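Local atomic coordinates of YfkN protein (Bacillus subtilis subsp. subtilis, PDB entry 3GVE), a protein that belongs to the calcineurin-like phosphoesterase family and holds a manganese ion and a magnesium ion side by side in one two-metal site. Residues A[59-63]-A[245-249]; A[63-67]-A[92-96]; A[80-86]-A[117-123]; A[101-106]-A[127-131]. All blocks are in the same frame, centred on the assembly; numbering follows the deposited sequence. Where two conformers were deposited one is given.

Interaction 1 (A[59-63]-A[245-249]); sequences LVDNG and IISGH. With MG (magnesium ion), chain D.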
loop_
_atom_site.group_PDB
_atom_site.type_symbol
_atom_site.label_atom_id
_atom_site.label_comp_id
_atom_site.label_asym_id
_atom_site.label_seq_id
_atom_site.Cartn_x
_atom_site.Cartn_y
_atom_site.Cartn_z
ATOM N N LEU A 59 -5.157 -19.832 17.848
ATOM C CA LEU A 59 -5.166 -18.598 17.077
ATOM C C LEU A 59 -3.753 -17.999 17.053
ATOM O O LEU A 59 -3.152 -17.750 18.069
ATOM C CB LEU A 59 -6.175 -17.619 17.683
ATOM C CG LEU A 59 -6.177 -16.193 17.109
ATOM C CD1 LEU A 59 -6.594 -16.181 15.632
ATOM C CD2 LEU A 59 -7.124 -15.319 17.941
ATOM N N VAL A 60 -3.243 -17.788 15.850
ATOM C CA VAL A 60 -1.866 -17.309 15.667
ATOM C C VAL A 60 -1.795 -16.161 14.679
ATOM O O VAL A 60 -2.599 -16.054 13.775
ATOM C CB VAL A 60 -0.925 -18.457 15.196
ATOM C CG1 VAL A 60 -0.960 -19.610 16.214
ATOM C CG2 VAL A 60 -1.308 -18.964 13.813
ATOM N N ASP A 61 -0.814 -15.303 14.884
ATOM C CA ASP A 61 -0.521 -14.237 13.924
ATOM C C ASP A 61 0.831 -14.465 13.279
ATOM O O ASP A 61 1.758 -14.913 13.934
ATOM C CB ASP A 61 -0.518 -12.868 14.587
ATOM C CG ASP A 61 -0.337 -11.759 13.578
ATOM O OD1 ASP A 61 -1.262 -11.493 12.792
ATOM O OD2 ASP A 61 0.752 -11.198 13.535
ATOM N N ASN A 62 0.927 -14.125 12.000
ATOM C CA ASN A 62 2.137 -14.384 11.227
ATOM C C ASN A 62 3.065 -13.202 10.939
ATOM O O ASN A 62 3.949 -13.320 10.105
ATOM C CB ASN A 62 1.758 -15.079 9.914
ATOM C CG ASN A 62 2.862 -16.000 9.398
ATOM O OD1 ASN A 62 3.499 -16.708 10.166
ATOM N ND2 ASN A 62 3.066 -15.998 8.071
ATOM N N GLY A 63 2.877 -12.085 11.645
ATOM C CA GLY A 63 3.778 -10.949 11.517
ATOM C C GLY A 63 3.361 -9.905 10.488
ATOM O O GLY A 63 2.323 -10.021 9.861
ATOM N N ILE A 245 1.889 -25.002 8.295
ATOM C CA ILE A 245 2.616 -23.784 7.942
ATOM C C ILE A 245 1.655 -22.630 7.682
ATOM O O ILE A 245 0.766 -22.725 6.856
ATOM C CB ILE A 245 3.501 -23.986 6.688
ATOM C CG1 ILE A 245 4.530 -25.094 6.938
ATOM C CG2 ILE A 245 4.201 -22.676 6.319
ATOM C CD1 ILE A 245 5.240 -25.590 5.640
ATOM N N ILE A 246 1.865 -21.542 8.404
ATOM C CA ILE A 246 1.218 -20.277 8.104
ATOM C C ILE A 246 2.216 -19.465 7.263
ATOM O O ILE A 246 3.359 -19.295 7.656
ATOM C CB ILE A 246 0.859 -19.492 9.379
ATOM C CG1 ILE A 246 0.167 -20.381 10.433
ATOM C CG2 ILE A 246 0.009 -18.269 9.032
ATOM C CD1 ILE A 246 -0.996 -21.185 9.917
ATOM N N SER A 247 1.757 -18.980 6.114
ATOM C CA SER A 247 2.587 -18.237 5.196
ATOM C C SER A 247 2.004 -16.842 5.085
ATOM O O SER A 247 0.861 -16.594 5.354
ATOM C CB SER A 247 2.602 -18.954 3.839
ATOM O OG SER A 247 3.339 -18.261 2.850
ATOM N N GLY A 248 2.848 -15.929 4.676
ATOM C CA GLY A 248 2.490 -14.527 4.473
ATOM C C GLY A 248 3.482 -13.840 3.534
ATOM O O GLY A 248 3.965 -14.450 2.597
ATOM N N HIS A 249 3.755 -12.582 3.860
ATOM C CA HIS A 249 4.744 -11.724 3.236
ATOM C C HIS A 249 4.328 -11.254 1.836
ATOM O O HIS A 249 4.419 -10.088 1.552
ATOM C CB HIS A 249 6.125 -12.388 3.245
ATOM C CG HIS A 249 7.218 -11.513 2.723
ATOM N ND1 HIS A 249 7.545 -10.303 3.301
ATOM C CD2 HIS A 249 8.061 -11.676 1.675
ATOM C CE1 HIS A 249 8.545 -9.762 2.628
ATOM N NE2 HIS A 249 8.872 -10.571 1.635
HETATM MG MG MG D . 6.548 -8.948 5.035
HETATM O O HOH W 1 4.970 -8.222 3.320
#
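Asn62 lies against Ile246 in the tight part of this buried contact. The two side chains run past each other in opposite directions, and Asn62 CG sits 3.7 Å from Ile246 CG2. The amide continues toward the backbone beyond, where Asn62 ND2 comes within 3.3 Å of Ser247 C. CG of Asn62 is turned anti to its own N (chi1 -151°), which carries the amide toward Ile246 and Ser247; ND2 donates to Ala215 O of the adjacent strand 210-215. Val60 adds a lighter apolar touch, its CG2 lying 4.0 Å from Ile246 CG1. At Asp61 the chain turns: Gly63 N donates to Asp61 OD2 (3.0 Å) from above the carboxylate plane, an Asx turn that leads out of the strand. The far end is looser. His249 is partly exposed and does not touch 59-63; its ND1 instead binds the magnesium ion at 2.4 Å, while its NE2 is hydrogen-bonded to Glu229. Strand 57-61 thus meets strand 244-247 from another sheet, with Leu214 of strand 210-215 and Ala16 of strand 9-17 packing beside the Val60-Ile246 pair and Val278 of strand 275-280 against Ile246.

Interaction 2 (A[63-67]-A[92-96]); sequences GDLIQ and IISVM. With MN (manganese (II) ion), chain C; MG (magnesium ion), chain D.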
loop_
_atom_site.group_PDB
_atom_site.type_symbol
_atom_site.label_atom_id
_atom_site.label_comp_id
_atom_site.label_asym_id
_atom_site.label_seq_id
_atom_site.Cartn_x
_atom_site.Cartn_y
_atom_site.Cartn_z
ATOM N N GLY A 63 2.877 -12.085 11.645
ATOM C CA GLY A 63 3.778 -10.949 11.517
ATOM C C GLY A 63 3.361 -9.905 10.488
ATOM O O GLY A 63 2.323 -10.021 9.861
ATOM N N ASP A 64 4.197 -8.882 10.326
ATOM C CA ASP A 64 3.832 -7.621 9.635
ATOM C C ASP A 64 2.524 -7.089 10.253
ATOM O O ASP A 64 1.532 -6.836 9.579
ATOM C CB ASP A 64 3.733 -7.793 8.106
ATOM C CG ASP A 64 5.046 -7.535 7.402
ATOM O OD1 ASP A 64 6.078 -7.464 8.100
ATOM O OD2 ASP A 64 5.019 -7.439 6.154
ATOM N N LEU A 65 2.568 -6.941 11.572
ATOM C CA LEU A 65 1.414 -6.632 12.415
ATOM C C LEU A 65 1.380 -5.189 12.944
ATOM O O LEU A 65 0.343 -4.558 12.926
ATOM C CB LEU A 65 1.391 -7.608 13.595
ATOM C CG LEU A 65 0.395 -7.290 14.714
ATOM C CD1 LEU A 65 -1.017 -7.474 14.223
ATOM C CD2 LEU A 65 0.674 -8.193 15.945
ATOM N N ILE A 66 2.512 -4.695 13.425
ATOM C CA ILE A 66 2.532 -3.462 14.197
ATOM C C ILE A 66 2.846 -2.201 13.405
ATOM O O ILE A 66 2.839 -1.111 13.959
ATOM C CB ILE A 66 3.522 -3.572 15.386
ATOM C CG1 ILE A 66 4.979 -3.569 14.891
ATOM C CG2 ILE A 66 3.199 -4.796 16.236
ATOM C CD1 ILE A 66 6.018 -3.565 16.013
ATOM N N GLN A 67 3.122 -2.349 12.119
ATOM C CA GLN A 67 3.540 -1.236 11.272
ATOM C C GLN A 67 2.751 -1.224 9.977
ATOM O O GLN A 67 2.382 -2.258 9.464
ATOM C CB GLN A 67 5.027 -1.392 10.941
ATOM C CG GLN A 67 5.642 -0.191 10.221
ATOM C CD GLN A 67 5.404 -0.155 8.709
ATOM O OE1 GLN A 67 5.508 0.899 8.087
ATOM N NE2 GLN A 67 5.124 -1.282 8.128
ATOM N N ILE A 92 -1.746 -2.250 19.708
ATOM C CA ILE A 92 -2.036 -3.371 18.818
ATOM C C ILE A 92 -1.949 -4.707 19.583
ATOM O O ILE A 92 -2.797 -5.578 19.448
ATOM C CB ILE A 92 -1.120 -3.360 17.591
ATOM C CG1 ILE A 92 -1.514 -2.187 16.687
ATOM C CG2 ILE A 92 -1.198 -4.695 16.850
ATOM C CD1 ILE A 92 -0.567 -1.959 15.531
ATOM N N ILE A 93 -0.913 -4.839 20.396
ATOM C CA ILE A 93 -0.765 -6.002 21.259
ATOM C C ILE A 93 -1.935 -6.138 22.251
ATOM O O ILE A 93 -2.384 -7.234 22.510
ATOM C CB ILE A 93 0.609 -6.003 21.975
ATOM C CG1 ILE A 93 1.756 -6.065 20.937
ATOM C CG2 ILE A 93 0.712 -7.163 22.994
ATOM C CD1 ILE A 93 1.736 -7.326 20.028
ATOM N N SER A 94 -2.440 -5.025 22.780
ATOM C CA SER A 94 -3.676 -5.101 23.624
ATOM C C SER A 94 -4.826 -5.734 22.906
ATOM O O SER A 94 -5.581 -6.490 23.522
ATOM C CB SER A 94 -4.090 -3.735 24.118
ATOM O OG SER A 94 -3.045 -3.094 24.829
ATOM N N VAL A 95 -4.986 -5.436 21.617
ATOM C CA VAL A 95 -6.054 -6.092 20.838
ATOM C C VAL A 95 -5.831 -7.606 20.724
ATOM O O VAL A 95 -6.716 -8.424 20.898
ATOM C CB VAL A 95 -6.190 -5.472 19.415
ATOM C CG1 VAL A 95 -7.165 -6.220 18.582
ATOM C CG2 VAL A 95 -6.657 -3.988 19.547
HETATM N N MSE A 96 -4.590 -7.981 20.424
HETATM C CA MSE A 96 -4.211 -9.397 20.286
HETATM C C MSE A 96 -4.418 -10.181 21.602
HETATM O O MSE A 96 -4.832 -11.311 21.608
HETATM C CB MSE A 96 -2.750 -9.553 19.812
HETATM C CG MSE A 96 -2.355 -8.695 18.597
HETATM SE SE MSE A 96 -3.557 -8.758 17.057
HETATM C CE MSE A 96 -2.780 -10.300 16.117
HETATM MN MN MN C . 3.417 -7.255 4.548
HETATM MG MG MG D . 6.548 -8.948 5.035
HETATM O O HOH W 1 4.970 -8.222 3.320
HETATM O O HOH W 2 4.495 -5.519 3.617
#
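The metal-binding loop that follows strand 57-61 rests on helix 91-98, where Leu65 and Ile66 meet Ile92, Ile93 and Met96. Leu65 carries most of the contact. Its CG is anti to the backbone N (chi1 170°), which turns the isobutyl group toward the helix, and Leu65 CG lies 3.7 Å from Ile92 CG2 as the two side chains pass in opposite directions. Met96, present as selenomethionine, curls at chi2 and chi3 so that it meets Leu65 tip to tip, with Met96 CE 3.8 Å from Leu65 CD1. Ile93 borders the other methyl more distantly, Leu65 CD2 to Ile93 CD1 being 4.3 Å. Ile92 CD1 also reaches the loop backbone, 3.7 Å from Ile66 CA. All of these residues are buried and the join is wholly apolar.

On the metal side the neighbouring Asp64 uses one oxygen for both ions: Asp64 OD2 is 2.3 Å from manganese and 2.4 Å from magnesium. Water 1 also bridges the ions, and water 2 binds manganese. Asp64 OD1 takes a hydrogen bond from His109 N, and the Glu110 carboxylate receives Asp64 N and Leu65 N, a second shell that probably helps hold the carboxylate and the loop in place. Asp19, His21 and His251 complete the manganese site; Asn108, His216 and His249 complete that of magnesium. A bridging aspartate on a loop just beyond a strand, shared by two metal ions that each also bind two histidines, is characteristic of the calcineurin-like metallophosphoesterase fold.

Interaction 3 (A[80-86]-A[117-123]); sequences KDDIISG and FLDGTIK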
loop_
_atom_site.group_PDB
_atom_site.type_symbol
_atom_site.label_atom_id
_atom_site.label_comp_id
_atom_site.label_asym_id
_atom_site.label_seq_id
_atom_site.Cartn_x
_atom_site.Cartn_y
_atom_site.Cartn_z
ATOM N N LYS A 80 6.451 5.436 22.601
ATOM C CA LYS A 80 7.710 4.715 22.509
ATOM C C LYS A 80 8.329 4.406 23.867
ATOM O O LYS A 80 8.690 3.282 24.142
ATOM C CB LYS A 80 8.722 5.472 21.634
ATOM C CG LYS A 80 10.052 4.729 21.470
ATOM C CD LYS A 80 10.942 5.333 20.401
ATOM C CE LYS A 80 12.349 4.841 20.583
ATOM N NZ LYS A 80 12.693 3.784 19.613
ATOM N N ASP A 81 8.478 5.420 24.703
ATOM C CA ASP A 81 9.195 5.236 25.954
ATOM C C ASP A 81 8.517 4.238 26.878
ATOM O O ASP A 81 9.171 3.351 27.399
ATOM C CB ASP A 81 9.418 6.580 26.654
ATOM C CG ASP A 81 10.373 7.464 25.898
ATOM O OD1 ASP A 81 11.268 6.927 25.229
ATOM O OD2 ASP A 81 10.226 8.693 25.971
ATOM N N ASP A 82 7.209 4.367 27.044
ATOM C CA ASP A 82 6.463 3.455 27.910
ATOM C C ASP A 82 6.306 2.040 27.343
ATOM O O ASP A 82 6.230 1.082 28.089
ATOM C CB ASP A 82 5.112 4.032 28.276
ATOM C CG ASP A 82 5.222 5.260 29.149
ATOM O OD1 ASP A 82 6.226 5.382 29.859
ATOM O OD2 ASP A 82 4.319 6.098 29.069
ATOM N N ILE A 83 6.287 1.914 26.018
ATOM C CA ILE A 83 6.245 0.596 25.405
ATOM C C ILE A 83 7.601 -0.085 25.618
ATOM O O ILE A 83 7.671 -1.244 25.978
ATOM C CB ILE A 83 5.827 0.688 23.922
ATOM C CG1 ILE A 83 4.336 1.039 23.821
ATOM C CG2 ILE A 83 6.126 -0.626 23.191
ATOM C CD1 ILE A 83 3.833 1.421 22.384
ATOM N N ILE A 84 8.676 0.669 25.454
ATOM C CA ILE A 84 10.021 0.120 25.623
ATOM C C ILE A 84 10.279 -0.412 27.040
ATOM O O ILE A 84 10.838 -1.479 27.211
ATOM C CB ILE A 84 11.073 1.155 25.205
ATOM C CG1 ILE A 84 11.161 1.196 23.676
ATOM C CG2 ILE A 84 12.425 0.850 25.814
ATOM C CD1 ILE A 84 12.063 2.269 23.139
ATOM N N SER A 85 9.815 0.332 28.028
ATOM C CA SER A 85 10.003 -0.005 29.433
ATOM C C SER A 85 9.028 -1.083 29.886
ATOM O O SER A 85 9.214 -1.693 30.929
ATOM C CB SER A 85 9.830 1.247 30.298
ATOM O OG SER A 85 8.479 1.632 30.397
ATOM N N GLY A 86 7.978 -1.306 29.095
ATOM C CA GLY A 86 6.966 -2.295 29.430
ATOM C C GLY A 86 5.881 -1.715 30.310
ATOM O O GLY A 86 4.981 -2.402 30.743
ATOM N N PHE A 117 12.257 -0.797 20.410
ATOM C CA PHE A 117 10.812 -0.682 20.343
ATOM C C PHE A 117 10.179 -2.048 20.130
ATOM O O PHE A 117 9.178 -2.361 20.727
ATOM C CB PHE A 117 10.392 0.295 19.253
ATOM C CG PHE A 117 8.912 0.530 19.200
ATOM C CD1 PHE A 117 8.283 1.339 20.139
ATOM C CD2 PHE A 117 8.142 -0.060 18.222
ATOM C CE1 PHE A 117 6.921 1.562 20.086
ATOM C CE2 PHE A 117 6.792 0.178 18.172
ATOM C CZ PHE A 117 6.183 0.989 19.106
ATOM N N LEU A 118 10.804 -2.878 19.314
ATOM C CA LEU A 118 10.288 -4.216 19.090
ATOM C C LEU A 118 10.335 -5.055 20.374
ATOM O O LEU A 118 9.401 -5.754 20.687
ATOM C CB LEU A 118 11.050 -4.916 17.951
ATOM C CG LEU A 118 10.573 -6.328 17.595
ATOM C CD1 LEU A 118 9.068 -6.339 17.330
ATOM C CD2 LEU A 118 11.341 -6.860 16.383
ATOM N N ASP A 119 11.453 -4.989 21.095
ATOM C CA ASP A 119 11.567 -5.696 22.367
ATOM C C ASP A 119 10.467 -5.215 23.318
ATOM O O ASP A 119 9.842 -6.007 23.977
ATOM C CB ASP A 119 12.938 -5.481 23.017
ATOM C CG ASP A 119 14.046 -6.316 22.379
ATOM O OD1 ASP A 119 13.784 -7.348 21.745
ATOM O OD2 ASP A 119 15.200 -5.909 22.545
ATOM N N GLY A 120 10.241 -3.915 23.370
ATOM C CA GLY A 120 9.221 -3.361 24.246
ATOM C C GLY A 120 7.833 -3.827 23.856
ATOM O O GLY A 120 7.014 -4.125 24.690
ATOM N N THR A 121 7.586 -3.893 22.555
ATOM C CA THR A 121 6.294 -4.344 22.019
ATOM C C THR A 121 5.999 -5.779 22.441
ATOM O O THR A 121 4.915 -6.087 22.876
ATOM C CB THR A 121 6.266 -4.222 20.475
ATOM O OG1 THR A 121 6.305 -2.848 20.114
ATOM C CG2 THR A 121 5.001 -4.838 19.887
ATOM N N ILE A 122 7.003 -6.641 22.318
ATOM C CA ILE A 122 6.893 -8.043 22.683
ATOM C C ILE A 122 6.607 -8.225 24.186
ATOM O O ILE A 122 5.890 -9.127 24.561
ATOM C CB ILE A 122 8.182 -8.809 22.252
ATOM C CG1 ILE A 122 8.258 -8.886 20.727
ATOM C CG2 ILE A 122 8.220 -10.199 22.829
ATOM C CD1 ILE A 122 9.637 -9.307 20.188
ATOM N N LYS A 123 7.178 -7.365 25.026
ATOM C CA LYS A 123 7.036 -7.485 26.493
ATOM C C LYS A 123 5.593 -7.518 26.959
ATOM O O LYS A 123 5.271 -8.154 27.929
ATOM C CB LYS A 123 7.711 -6.315 27.214
ATOM C CG LYS A 123 9.209 -6.315 27.150
ATOM C CD LYS A 123 9.802 -5.065 27.811
ATOM C CE LYS A 123 11.283 -5.009 27.510
ATOM N NZ LYS A 123 11.956 -3.989 28.280
#
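Apolar packing between two helices begins with Ile83 and Phe117, which meet at a slant, Ile83 CD1 lying 3.9 Å from Phe117 CE1. The aliphatic part of Lys80 continues this patch, with Lys80 CG 4.0 Å from Phe117 CD1, and Ile84 brings CG1 to 3.8 Å from Phe117 CA. Backbone packing is closest at Gly120. Lacking a side chain, it lets the helix axes approach to 7.2 Å at a crossing angle of 64°, and Gly120 CA stands 3.8 Å from Ile84 CA and 3.1 Å from Ile83 O. The polar link across the contact comes from Lys123, whose extended chain delivers NZ to Ile84 O (2.9 Å) in near alignment with the carbonyl bond (166°). Within helix 115-123, Thr121 OG1 donates to Phe117 O, which Thr121 N also reaches, from the opposite face of the carbonyl plane; the same hydroxyl oxygen lies over one face of the Phe117 ring, toward its rim. The chemistry is graded: a buried isoleucine-phenylalanine patch and a glycine crossing on one side, and on the exposed side an ammonium group set against the last turn of helix 70-85, where the helix dipole would probably favour a positive charge.

Interaction 4 (A[101-106]-A[127-131]); sequences YDAGTL and FPIVN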
loop_
_atom_site.group_PDB
_atom_site.type_symbol
_atom_site.label_atom_id
_atom_site.label_comp_id
_atom_site.label_asym_id
_atom_site.label_seq_id
_atom_site.Cartn_x
_atom_site.Cartn_y
_atom_site.Cartn_z
ATOM N N TYR A 101 -4.909 -14.425 21.374
ATOM C CA TYR A 101 -3.959 -15.103 20.489
ATOM C C TYR A 101 -3.089 -16.058 21.302
ATOM O O TYR A 101 -2.758 -15.778 22.442
ATOM C CB TYR A 101 -3.079 -14.092 19.770
ATOM C CG TYR A 101 -3.668 -13.621 18.460
ATOM C CD1 TYR A 101 -4.708 -12.694 18.440
ATOM C CD2 TYR A 101 -3.197 -14.107 17.248
ATOM C CE1 TYR A 101 -5.253 -12.261 17.245
ATOM C CE2 TYR A 101 -3.736 -13.670 16.034
ATOM C CZ TYR A 101 -4.778 -12.764 16.050
ATOM O OH TYR A 101 -5.337 -12.313 14.886
ATOM N N ASP A 102 -2.726 -17.172 20.685
ATOM C CA ASP A 102 -1.863 -18.171 21.320
ATOM C C ASP A 102 -0.371 -17.997 20.981
ATOM O O ASP A 102 0.475 -18.435 21.729
ATOM C CB ASP A 102 -2.330 -19.580 20.943
ATOM C CG ASP A 102 -3.735 -19.876 21.442
ATOM O OD1 ASP A 102 -3.904 -19.992 22.657
ATOM O OD2 ASP A 102 -4.639 -19.961 20.615
ATOM N N ALA A 103 -0.071 -17.370 19.839
ATOM C CA ALA A 103 1.305 -17.158 19.416
ATOM C C ALA A 103 1.376 -16.114 18.319
ATOM O O ALA A 103 0.386 -15.939 17.611
ATOM C CB ALA A 103 1.923 -18.453 18.890
ATOM N N GLY A 104 2.545 -15.510 18.178
ATOM C CA GLY A 104 2.788 -14.617 17.059
ATOM C C GLY A 104 4.253 -14.709 16.630
ATOM O O GLY A 104 5.048 -15.452 17.225
ATOM N N THR A 105 4.605 -13.925 15.605
ATOM C CA THR A 105 5.989 -13.971 15.078
ATOM C C THR A 105 6.396 -12.643 14.509
ATOM O O THR A 105 5.572 -11.675 14.490
ATOM C CB THR A 105 6.106 -15.132 14.072
ATOM O OG1 THR A 105 7.498 -15.433 13.895
ATOM C CG2 THR A 105 5.502 -14.790 12.707
ATOM N N LEU A 106 7.627 -12.524 14.015
ATOM C CA LEU A 106 8.121 -11.291 13.465
ATOM C C LEU A 106 8.079 -11.312 11.963
ATOM O O LEU A 106 8.556 -12.187 11.307
ATOM C CB LEU A 106 9.545 -11.030 13.942
ATOM C CG LEU A 106 9.713 -11.133 15.472
ATOM C CD1 LEU A 106 11.129 -10.941 15.862
ATOM C CD2 LEU A 106 8.806 -10.229 16.244
ATOM N N PHE A 127 0.987 -13.716 25.049
ATOM C CA PHE A 127 1.325 -14.925 24.317
ATOM C C PHE A 127 2.761 -14.828 23.817
ATOM O O PHE A 127 3.289 -13.758 23.680
ATOM C CB PHE A 127 0.366 -15.098 23.133
ATOM C CG PHE A 127 0.253 -13.868 22.269
ATOM C CD1 PHE A 127 1.065 -13.717 21.172
ATOM C CD2 PHE A 127 -0.627 -12.847 22.587
ATOM C CE1 PHE A 127 0.983 -12.585 20.391
ATOM C CE2 PHE A 127 -0.713 -11.707 21.821
ATOM C CZ PHE A 127 0.072 -11.565 20.713
ATOM N N PRO A 128 3.357 -15.969 23.522
ATOM C CA PRO A 128 4.728 -15.986 23.004
ATOM C C PRO A 128 4.812 -15.454 21.572
ATOM O O PRO A 128 3.985 -15.782 20.740
ATOM C CB PRO A 128 5.085 -17.477 23.005
ATOM C CG PRO A 128 3.758 -18.189 22.968
ATOM C CD PRO A 128 2.842 -17.324 23.768
ATOM N N ILE A 129 5.831 -14.652 21.320
ATOM C CA ILE A 129 6.179 -14.182 19.982
ATOM C C ILE A 129 7.538 -14.803 19.674
ATOM O O ILE A 129 8.511 -14.543 20.348
ATOM C CB ILE A 129 6.172 -12.645 19.929
ATOM C CG1 ILE A 129 4.731 -12.160 20.121
ATOM C CG2 ILE A 129 6.708 -12.157 18.607
ATOM C CD1 ILE A 129 4.580 -10.638 20.270
ATOM N N VAL A 130 7.571 -15.669 18.682
ATOM C CA VAL A 130 8.735 -16.504 18.451
ATOM C C VAL A 130 9.435 -16.133 17.152
ATOM O O VAL A 130 8.812 -15.685 16.201
ATOM C CB VAL A 130 8.358 -18.024 18.444
ATOM C CG1 VAL A 130 7.916 -18.457 19.864
ATOM C CG2 VAL A 130 7.250 -18.323 17.421
ATOM N N ASN A 131 10.737 -16.351 17.127
ATOM C CA ASN A 131 11.531 -16.251 15.915
ATOM C C ASN A 131 12.832 -17.030 16.100
ATOM O O ASN A 131 13.501 -16.822 17.100
ATOM C CB ASN A 131 11.839 -14.801 15.558
ATOM C CG ASN A 131 12.882 -14.713 14.465
ATOM O OD1 ASN A 131 14.068 -14.732 14.747
ATOM N ND2 ASN A 131 12.449 -14.691 13.219
HETATM O O HOH W 3 9.686 -14.393 12.589
#
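Tyr101 sets its CB over the centre of the Phe127 ring, 3.9 Å from the centroid and 11° off the normal, a CH-pi contact. Phe127 holds CG between its backbone N and carbonyl carbon (chi1 51°), which turns the ring toward the 101-104 backbone. A second apolar group lies further along: Leu106 crosses Ile129 at about a right angle, with Leu106 CD2 3.7 Å from Ile129 CG2, and Leu106 CD1 reaches to 3.9 Å from Asn131 CB.

Between these two groups the backbones pair in parallel. Gly104 N donates to Pro128 O (3.0 Å) in the carbonyl plane, and Val130 N returns a bond to Gly104 O (2.9 Å). Beyond them a side chain takes over: Thr105 OG1 donates to Val130 O (2.7 Å), almost in line with the C=O bond. At the polar edge water 3 gives its protons to Thr105 OG1 and Leu106 O and accepts from Asn131 ND2 (2.8 Å), while Asn131 OD1 is held by Val134 N.

Strands 104-105 and 129-130 are the two strands of a beta-alpha-beta unit. Its helix 115-123 covers Leu106 and Ile129 through Ile122, helix 91-98 packs Met96 on Tyr101 and Phe127, and strand 57-61 pairs with Asp102 and Ala103.

In the fold
From the N terminus, strand 57-61 opens interaction 1, and the loop after it, sharing Gly63, opens interaction 2. Interaction 2 closes first, at 92-96, after interaction 3 has begun at 80-86, so these two cross. Interaction 4 starts at 101-106, once interaction 2 is shut; it crosses interaction 3, which ends at 117-123, and closes at 127-131. Interactions 3 and 4 are nested in the long loop that interaction 1 closes at 245-249. Met96 touches Asp61, Tyr101 and Phe127, and Thr121 joins interactions 2 and 3. Together they join strand 57-61 to strand 244-247 of another sheet, the loop to helix 91-98, helix 70-85 to 115-123 and strand 104-105 to 129-130; interactions 1 and 2 meet again at magnesium.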